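Local structure of peroxinectin A (6ERC) at residues E66-T69 / D70-M74; S448-Q452 / T453-I457; I259-I262 / Q263-Y267. The protein is a secreted haem peroxidase that uses hydrogen peroxide to oxidise phenolic donors, and is linked to halide and thiocyanate oxidation and antibacterial activity. All coordinates share one frame; numbering follows the deposited sequence.

Overall arrangement
Along the chain, interaction 1 comes first, interaction 3 second and interaction 2 last, all within the animal haem peroxidase domain of a chain whose regular structure is mostly helix. Interactions 1 and 2 are both helix starts, those of helices 70-80 and 452-467; interaction 3 lies in the middle of the long helix 247-275. The centres of interactions 1 and 2 are about 17 Å apart, yet the two touch where Cys449 packs on Leu68 and Phe72. Interaction 3 stands about 17 Å from interaction 1 and 21 Å from interaction 2, centre to centre, touching neither. Helix 247-275 nevertheless joins all three: its later residues meet Phe72 and Tyr455. The three contacts thus belong to the helical body around the haem.

Interaction 1 of 3, residues E66-T69 / D70-M74; sequences EHLT and DMFNM. With HEM (protoporphyrin IX containing Fe), chain F.
Leu68 lies against the face of the Phe72 ring at the start of helix 70-80. Its CG stands anti to the carbonyl carbon (chi1 -84°), which lets the CD2 branch reach over the ring: CD2 is 3.9 Å from the Phe72 centroid, a CH-pi contact displaced toward the rim, and 3.6 Å from Phe72 CE2. A branched aliphatic side chain and a flat ring suit this buried place, where Phe72 also stacks on Tyr270. Thr69 is the N-cap. With OG1 set between its backbone N and carbonyl carbon (chi1 61°), the hydroxyl points toward the first turn and accepts a weak bond from Phe72 N, 3.4 Å from Thr69 OG1. Phe72 N also donates to Thr69 O at 3.0 Å, from well above the carbonyl plane. The hydroxyl is bonded as well to Val508 O, tying the cap to the C-terminal end of the chain. Asn73 faces the haem: its main-chain O lies 3.1 Å from HEM CMC, with the side-chain CB 3.5 Å from the same methyl, while ND2 bonds Glu353 OE1. Chemically, a polar cap serves the backbone N-H of the first turn while an apolar pair packs beside it, consistent with a buried helix start that places Asn73 at the haem pocket.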
loop_
_atom_site.group_PDB
_atom_site.type_symbol
_atom_site.label_atom_id
_atom_site.label_comp_id
_atom_site.label_asym_id
_atom_site.label_seq_id
_atom_site.Cartn_x
_atom_site.Cartn_y
_atom_site.Cartn_z
ATOM N N GLU A 66 -16.866 -7.923 -7.791
ATOM C CA GLU A 66 -17.576 -7.078 -6.844
ATOM C C GLU A 66 -17.921 -5.713 -7.425
ATOM O O GLU A 66 -18.594 -4.923 -6.756
ATOM C CB GLU A 66 -16.739 -6.905 -5.571
ATOM C CG GLU A 66 -16.586 -8.172 -4.737
ATOM C CD GLU A 66 -15.689 -9.214 -5.390
ATOM O OE1 GLU A 66 -14.805 -8.833 -6.189
ATOM O OE2 GLU A 66 -15.872 -10.417 -5.104
ATOM N N HIS A 67 -17.478 -5.422 -8.649
ATOM C CA HIS A 67 -17.792 -4.165 -9.331
ATOM C C HIS A 67 -17.169 -2.973 -8.604
ATOM O O HIS A 67 -17.819 -1.957 -8.351
ATOM C CB HIS A 67 -19.303 -3.989 -9.480
ATOM C CG HIS A 67 -19.977 -5.139 -10.158
ATOM N ND1 HIS A 67 -19.853 -5.382 -11.507
ATOM C CD2 HIS A 67 -20.780 -6.115 -9.671
ATOM C CE1 HIS A 67 -20.552 -6.458 -11.825
ATOM N NE2 HIS A 67 -21.125 -6.921 -10.729
ATOM N N LEU A 68 -15.890 -3.105 -8.277
ATOM C CA LEU A 68 -15.146 -2.048 -7.614
ATOM C C LEU A 68 -14.436 -1.173 -8.641
ATOM O O LEU A 68 -14.258 -1.550 -9.802
ATOM C CB LEU A 68 -14.137 -2.641 -6.630
ATOM C CG LEU A 68 -14.672 -2.985 -5.237
ATOM C CD1 LEU A 68 -16.090 -3.536 -5.287
ATOM C CD2 LEU A 68 -13.744 -3.978 -4.558
ATOM N N THR A 69 -14.031 0.008 -8.194
ATOM C CA THR A 69 -13.470 1.025 -9.069
ATOM C C THR A 69 -11.957 1.104 -8.908
ATOM O O THR A 69 -11.386 0.636 -7.921
ATOM C CB THR A 69 -14.090 2.393 -8.769
ATOM O OG1 THR A 69 -13.795 2.766 -7.418
ATOM C CG2 THR A 69 -15.596 2.355 -8.954
ATOM N N ASP A 70 -11.310 1.715 -9.903
ATOM C CA ASP A 70 -9.884 1.991 -9.792
ATOM C C ASP A 70 -9.584 2.849 -8.572
ATOM O O ASP A 70 -8.531 2.690 -7.943
ATOM C CB ASP A 70 -9.378 2.681 -11.059
ATOM C CG ASP A 70 -9.442 1.784 -12.284
ATOM O OD1 ASP A 70 -9.230 0.557 -12.145
ATOM O OD2 ASP A 70 -9.701 2.309 -13.390
ATOM N N MET A 71 -10.496 3.761 -8.222
ATOM C CA MET A 71 -10.298 4.598 -7.044
ATOM C C MET A 71 -10.186 3.763 -5.775
ATOM O O MET A 71 -9.509 4.169 -4.824
ATOM C CB MET A 71 -11.448 5.602 -6.922
ATOM C CG MET A 71 -11.357 6.524 -5.714
ATOM S SD MET A 71 -9.865 7.540 -5.699
ATOM C CE MET A 71 -10.330 8.836 -6.844
ATOM N N PHE A 72 -10.841 2.600 -5.738
ATOM C CA PHE A 72 -10.785 1.748 -4.553
ATOM C C PHE A 72 -9.366 1.259 -4.290
ATOM O O PHE A 72 -8.894 1.278 -3.147
ATOM C CB PHE A 72 -11.742 0.564 -4.709
ATOM C CG PHE A 72 -11.590 -0.483 -3.641
ATOM C CD1 PHE A 72 -12.108 -0.281 -2.374
ATOM C CD2 PHE A 72 -10.932 -1.672 -3.906
ATOM C CE1 PHE A 72 -11.971 -1.242 -1.390
ATOM C CE2 PHE A 72 -10.791 -2.638 -2.928
ATOM C CZ PHE A 72 -11.312 -2.423 -1.669
ATOM N N ASN A 73 -8.667 0.802 -5.332
ATOM C CA ASN A 73 -7.305 0.329 -5.126
ATOM C C ASN A 73 -6.310 1.478 -5.053
ATOM O O ASN A 73 -5.225 1.304 -4.488
ATOM C CB ASN A 73 -6.908 -0.674 -6.222
ATOM C CG ASN A 73 -6.507 -0.016 -7.526
ATOM O OD1 ASN A 73 -5.477 0.657 -7.612
ATOM N ND2 ASN A 73 -7.298 -0.250 -8.567
ATOM N N MET A 74 -6.660 2.649 -5.587
ATOM C CA MET A 74 -5.831 3.829 -5.364
ATOM C C MET A 74 -5.812 4.212 -3.890
ATOM O O MET A 74 -4.777 4.635 -3.364
ATOM C CB MET A 74 -6.331 4.992 -6.219
ATOM C CG MET A 74 -6.031 4.834 -7.700
ATOM S SD MET A 74 -4.259 4.792 -8.054
ATOM C CE MET A 74 -4.282 4.593 -9.831
HETATM C CHA HEM F . 4.516 -3.100 -2.342
HETATM C CHB HEM F . 3.992 -1.270 -6.786
HETATM C CHC HEM F . -0.820 -1.049 -6.105
HETATM C CHD HEM F . -0.297 -3.107 -1.752
HETATM C C1A HEM F . 4.779 -2.683 -3.623
HETATM C C2A HEM F . 6.059 -2.747 -4.284
HETATM C C3A HEM F . 5.923 -2.245 -5.515
HETATM C C4A HEM F . 4.544 -1.842 -5.669
HETATM C CMA HEM F . 7.022 -2.102 -6.591
HETATM C CAA HEM F . 7.336 -3.318 -3.648
HETATM C CBA HEM F . 7.668 -4.598 -4.402
HETATM C CGA HEM F . 8.512 -5.498 -3.539
HETATM O O1A HEM F . 8.023 -5.951 -2.472
HETATM O O2A HEM F . 9.676 -5.775 -3.923
HETATM C C1B HEM F . 2.650 -1.037 -6.969
HETATM C C2B HEM F . 2.070 -0.435 -8.144
HETATM C C3B HEM F . 0.740 -0.366 -7.962
HETATM C C4B HEM F . 0.440 -0.928 -6.660
HETATM C CMB HEM F . 2.918 0.024 -9.347
HETATM C CAB HEM F . -0.357 0.181 -8.904
HETATM C CBB HEM F . -0.107 0.625 -10.140
HETATM C C1C HEM F . -1.109 -1.593 -4.872
HETATM C C2C HEM F . -2.429 -1.742 -4.283
HETATM C C3C HEM F . -2.278 -2.314 -3.068
HETATM C C4C HEM F . -0.862 -2.537 -2.871
HETATM C CMC HEM F . -3.707 -1.293 -5.023
HETATM C CAC HEM F . -3.290 -2.729 -1.968
HETATM C CBC HEM F . -4.614 -2.565 -2.019
HETATM C C1D HEM F . 1.050 -3.242 -1.517
HETATM C C2D HEM F . 1.653 -3.693 -0.284
HETATM C C3D HEM F . 2.978 -3.698 -0.459
HETATM C C4D HEM F . 3.262 -3.235 -1.795
HETATM C CMD HEM F . 0.871 -4.116 0.976
HETATM C CAD HEM F . 4.063 -4.078 0.563
HETATM C CBD HEM F . 4.220 -2.855 1.460
HETATM C CGD HEM F . 5.649 -2.693 1.919
HETATM O O1D HEM F . 6.453 -2.089 1.163
HETATM O O2D HEM F . 5.997 -3.155 3.035
HETATM N NA HEM F . 3.874 -2.123 -4.497
HETATM N NB HEM F . 1.631 -1.326 -6.083
HETATM N NC HEM F . -0.181 -2.087 -3.981
HETATM N ND HEM F . 2.061 -2.970 -2.415
HETATM FE FE HEM F . 1.852 -2.108 -4.203
#

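Interaction 2 of 3, residues S448-Q452 / T453-I457; sequences SCVGQ and TFYLI
The chain runs extended through Val450 and Gly451 and then turns into helix 452-467, where Tyr455 N donates to Gly451 O at 2.8 Å, nearly along the C=O axis, and Leu456 N to Gln452 O at 3.0 Å. Gly451 holds the N-cap position. Tyr455 reaches back alongside the incoming loop, edge first: CG anti to the backbone N (chi1 -178°) sends the ring toward Ser448, whose OG meets the ring edge close to its plane, 3.2 Å from Tyr455 CE2. The small hydroxyl fits beside the ring, and it also has a weak bond to Leu275 O at the end of helix 247-275. Val450 packs at the root of the same side chain. Its CG2 is 3.9 Å from Tyr455 CB and approaches the ring from the edge, while Val450 CB lies 4.0 Å from Phe454 CB; a beta-branched residue suits this extended backbone and offers methyl groups to the first turn. The Phe454 ring itself leads away to helix 294-300. Two polar side chains of the first turn find partners beyond the loop: Gln452 OE1 bonds Arg399 NH2 and the buried Thr453 OG1 bonds Glu442 OE2. This is a helix N-terminus with a glycine N-cap and a hydrophobic staple, Val450 before the cap pairing with Tyr455 and touching Phe454 besides, in the helical fold of an animal-type haem peroxidase.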
loop_
_atom_site.group_PDB
_atom_site.type_symbol
_atom_site.label_atom_id
_atom_site.label_comp_id
_atom_site.label_asym_id
_atom_site.label_seq_id
_atom_site.Cartn_x
_atom_site.Cartn_y
_atom_site.Cartn_z
ATOM N N SER A 448 -17.236 -9.889 0.657
ATOM C CA SER A 448 -15.858 -9.425 0.647
ATOM C C SER A 448 -15.275 -9.553 -0.752
ATOM O O SER A 448 -15.852 -10.187 -1.640
ATOM C CB SER A 448 -14.998 -10.220 1.635
ATOM O OG SER A 448 -15.608 -10.263 2.911
ATOM N N CYS A 449 -14.108 -8.936 -0.934
ATOM C CA CYS A 449 -13.339 -9.058 -2.165
ATOM C C CYS A 449 -12.049 -9.845 -1.960
ATOM O O CYS A 449 -11.166 -9.809 -2.824
ATOM C CB CYS A 449 -13.031 -7.670 -2.733
ATOM S SG CYS A 449 -11.947 -6.653 -1.710
ATOM N N VAL A 450 -11.919 -10.554 -0.835
ATOM C CA VAL A 450 -10.742 -11.360 -0.541
ATOM C C VAL A 450 -11.189 -12.696 0.033
ATOM O O VAL A 450 -12.308 -12.848 0.527
ATOM C CB VAL A 450 -9.778 -10.668 0.447
ATOM C CG1 VAL A 450 -9.156 -9.433 -0.190
ATOM C CG2 VAL A 450 -10.504 -10.311 1.742
ATOM N N GLY A 451 -10.288 -13.667 -0.031
ATOM C CA GLY A 451 -10.568 -14.979 0.505
ATOM C C GLY A 451 -10.533 -14.998 2.022
ATOM O O GLY A 451 -10.203 -14.017 2.690
ATOM N N GLN A 452 -10.882 -16.162 2.570
ATOM C CA GLN A 452 -10.931 -16.322 4.019
ATOM C C GLN A 452 -9.586 -15.995 4.655
ATOM O O GLN A 452 -9.519 -15.279 5.660
ATOM C CB GLN A 452 -11.354 -17.748 4.365
ATOM C CG GLN A 452 -11.544 -18.000 5.848
ATOM C CD GLN A 452 -11.686 -19.473 6.165
ATOM O OE1 GLN A 452 -10.953 -20.309 5.633
ATOM N NE2 GLN A 452 -12.635 -19.801 7.034
ATOM N N THR A 453 -8.499 -16.515 4.086
ATOM C CA THR A 453 -7.186 -16.328 4.693
ATOM C C THR A 453 -6.803 -14.852 4.721
ATOM O O THR A 453 -6.516 -14.290 5.784
ATOM C CB THR A 453 -6.140 -17.148 3.937
ATOM O OG1 THR A 453 -6.540 -18.522 3.922
ATOM C CG2 THR A 453 -4.780 -17.030 4.608
ATOM N N PHE A 454 -6.783 -14.208 3.553
ATOM C CA PHE A 454 -6.454 -12.789 3.502
ATOM C C PHE A 454 -7.432 -11.968 4.336
ATOM O O PHE A 454 -7.041 -10.995 4.989
ATOM C CB PHE A 454 -6.443 -12.308 2.048
ATOM C CG PHE A 454 -5.224 -12.730 1.263
ATOM C CD1 PHE A 454 -4.271 -13.575 1.812
ATOM C CD2 PHE A 454 -5.028 -12.262 -0.025
ATOM C CE1 PHE A 454 -3.154 -13.945 1.086
ATOM C CE2 PHE A 454 -3.913 -12.631 -0.753
ATOM C CZ PHE A 454 -2.976 -13.473 -0.196
ATOM N N TYR A 455 -8.710 -12.350 4.330
ATOM C CA TYR A 455 -9.702 -11.668 5.156
ATOM C C TYR A 455 -9.269 -11.638 6.617
ATOM O O TYR A 455 -9.318 -10.592 7.274
ATOM C CB TYR A 455 -11.052 -12.370 5.008
ATOM C CG TYR A 455 -12.194 -11.746 5.774
ATOM C CD1 TYR A 455 -12.352 -11.972 7.134
ATOM C CD2 TYR A 455 -13.133 -10.957 5.128
ATOM C CE1 TYR A 455 -13.402 -11.415 7.831
ATOM C CE2 TYR A 455 -14.186 -10.395 5.818
ATOM C CZ TYR A 455 -14.318 -10.627 7.168
ATOM O OH TYR A 455 -15.371 -10.070 7.859
ATOM N N LEU A 456 -8.837 -12.787 7.141
ATOM C CA LEU A 456 -8.488 -12.874 8.555
ATOM C C LEU A 456 -7.268 -12.020 8.879
ATOM O O LEU A 456 -7.233 -11.350 9.917
ATOM C CB LEU A 456 -8.246 -14.333 8.938
ATOM C CG LEU A 456 -8.251 -14.671 10.432
ATOM C CD1 LEU A 456 -8.675 -16.116 10.635
ATOM C CD2 LEU A 456 -6.889 -14.428 11.068
ATOM N N ILE A 457 -6.260 -12.024 8.004
ATOM C CA ILE A 457 -5.049 -11.254 8.269
ATOM C C ILE A 457 -5.347 -9.760 8.221
ATOM O O ILE A 457 -4.851 -8.986 9.050
ATOM C CB ILE A 457 -3.943 -11.647 7.272
ATOM C CG1 ILE A 457 -3.607 -13.136 7.407
ATOM C CG2 ILE A 457 -2.685 -10.810 7.501
ATOM C CD1 ILE A 457 -2.834 -13.702 6.239
#

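Interaction 3 of 3, residues I259-I262 / Q263-Y267; sequences IEQI and QKITY
The middle of the long alpha-helix 247-275 sets Gln263 alongside Ile259, Gln261 across Ile265, and the Thr266 hydroxyl at the Ile262 carbonyl. The i to i+4 ladder is continuous: Gln263 N donates to Ile259 O at 2.9 Å (167° at the hydrogen), Lys264 N to Glu260 O at 2.9 Å and Ile265 N to Gln261 O at 3.2 Å. At the next rung Ile262 O is gripped twice, by Thr266 N at 3.2 Å and by Thr266 OG1 at 3.0 Å, the two donors coming from opposite faces of the carbonyl plane. Thr266 can do this because its OG1 lies anti to the carbonyl carbon (chi1 -61°), turned back along the helix; a threonine thus spends its hydroxyl on the backbone and can occupy a buried site, where it has a further weak bond with Trp75. Gln263 runs beside Ile259 and points the same way, its extended chain passing CG 3.3 Å from Ile259 O. Its amide lies by the isoleucine's CG2 branch, NE2 3.9 Å from Ile259 CG2, and donates to Ile150 O. Gln261 instead bends at chi2 (61°), bringing its amide across Ile265: NE2 sits 3.5 Å from Ile265 CD1 while it bonds Thr488 O. Long amides suit these buried places since their aliphatic stems pack on the helix and their ends meet backbone carbonyls. Among its neighbours, Ile262, Ile265 and Thr266 face helix 70-80, Gln261 and Ile265 touch helix 490-497, and Tyr267 OH reaches Phe462 O and Thr465 on helix 452-467.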
loop_
_atom_site.group_PDB
_atom_site.type_symbol
_atom_site.label_atom_id
_atom_site.label_comp_id
_atom_site.label_asym_id
_atom_site.label_seq_id
_atom_site.Cartn_x
_atom_site.Cartn_y
_atom_site.Cartn_z
ATOM N N ILE A 259 -5.608 13.734 9.238
ATOM C CA ILE A 259 -5.411 12.392 9.778
ATOM C C ILE A 259 -6.757 11.748 10.078
ATOM O O ILE A 259 -7.006 10.592 9.717
ATOM C CB ILE A 259 -4.510 12.448 11.023
ATOM C CG1 ILE A 259 -3.087 12.817 10.606
ATOM C CG2 ILE A 259 -4.522 11.121 11.772
ATOM C CD1 ILE A 259 -2.182 13.157 11.751
ATOM N N GLU A 260 -7.647 12.488 10.743
ATOM C CA GLU A 260 -8.993 11.982 10.992
ATOM C C GLU A 260 -9.720 11.685 9.687
ATOM O O GLU A 260 -10.448 10.692 9.586
ATOM C CB GLU A 260 -9.788 12.987 11.826
ATOM C CG GLU A 260 -11.282 12.677 11.894
ATOM C CD GLU A 260 -12.032 13.575 12.856
ATOM O OE1 GLU A 260 -11.380 14.232 13.696
ATOM O OE2 GLU A 260 -13.277 13.622 12.769
ATOM N N GLN A 261 -9.549 12.544 8.681
ATOM C CA GLN A 261 -10.207 12.312 7.401
ATOM C C GLN A 261 -9.701 11.030 6.751
ATOM O O GLN A 261 -10.491 10.247 6.209
ATOM C CB GLN A 261 -9.989 13.510 6.476
ATOM C CG GLN A 261 -10.724 13.415 5.149
ATOM C CD GLN A 261 -12.230 13.331 5.315
ATOM O OE1 GLN A 261 -12.918 14.351 5.371
ATOM N NE2 GLN A 261 -12.749 12.112 5.393
ATOM N N ILE A 262 -8.388 10.796 6.798
ATOM C CA ILE A 262 -7.837 9.558 6.251
ATOM C C ILE A 262 -8.387 8.359 7.014
ATOM O O ILE A 262 -8.848 7.378 6.419
ATOM C CB ILE A 262 -6.297 9.593 6.286
ATOM C CG1 ILE A 262 -5.766 10.703 5.373
ATOM C CG2 ILE A 262 -5.719 8.242 5.858
ATOM C CD1 ILE A 262 -4.298 11.027 5.580
ATOM N N GLN A 263 -8.352 8.424 8.345
ATOM C CA GLN A 263 -8.810 7.301 9.151
ATOM C C GLN A 263 -10.278 6.984 8.886
ATOM O O GLN A 263 -10.646 5.814 8.728
ATOM C CB GLN A 263 -8.581 7.600 10.631
ATOM C CG GLN A 263 -7.119 7.606 11.034
ATOM C CD GLN A 263 -6.921 7.852 12.513
ATOM O OE1 GLN A 263 -7.858 8.206 13.232
ATOM N NE2 GLN A 263 -5.698 7.652 12.982
ATOM N N LYS A 264 -11.132 8.012 8.823
ATOM C CA LYS A 264 -12.569 7.771 8.705
ATOM C C LYS A 264 -12.915 7.100 7.383
ATOM O O LYS A 264 -13.734 6.175 7.344
ATOM C CB LYS A 264 -13.340 9.083 8.851
ATOM C CG LYS A 264 -14.839 8.886 9.063
ATOM C CD LYS A 264 -15.593 10.204 9.006
ATOM C CE LYS A 264 -17.076 10.019 9.291
ATOM N NZ LYS A 264 -17.826 11.300 9.122
ATOM N N ILE A 265 -12.314 7.563 6.284
ATOM C CA ILE A 265 -12.562 6.939 4.986
ATOM C C ILE A 265 -12.139 5.476 5.012
ATOM O O ILE A 265 -12.788 4.615 4.407
ATOM C CB ILE A 265 -11.838 7.722 3.872
ATOM C CG1 ILE A 265 -12.524 9.072 3.649
ATOM C CG2 ILE A 265 -11.810 6.917 2.570
ATOM C CD1 ILE A 265 -11.743 10.024 2.782
ATOM N N THR A 266 -11.049 5.172 5.715
ATOM C CA THR A 266 -10.567 3.797 5.769
ATOM C C THR A 266 -11.574 2.889 6.468
ATOM O O THR A 266 -11.932 1.827 5.947
ATOM C CB THR A 266 -9.211 3.749 6.475
ATOM O OG1 THR A 266 -8.265 4.542 5.745
ATOM C CG2 THR A 266 -8.696 2.317 6.573
ATOM N N TYR A 267 -12.048 3.292 7.647
ATOM C CA TYR A 267 -12.851 2.410 8.484
ATOM C C TYR A 267 -14.353 2.557 8.276
ATOM O O TYR A 267 -15.108 1.700 8.747
ATOM C CB TYR A 267 -12.526 2.648 9.959
ATOM C CG TYR A 267 -11.208 2.047 10.387
ATOM C CD1 TYR A 267 -10.007 2.535 9.890
ATOM C CD2 TYR A 267 -11.163 0.995 11.290
ATOM C CE1 TYR A 267 -8.801 1.988 10.277
ATOM C CE2 TYR A 267 -9.960 0.445 11.684
ATOM C CZ TYR A 267 -8.783 0.946 11.175
ATOM O OH TYR A 267 -7.580 0.405 11.565
#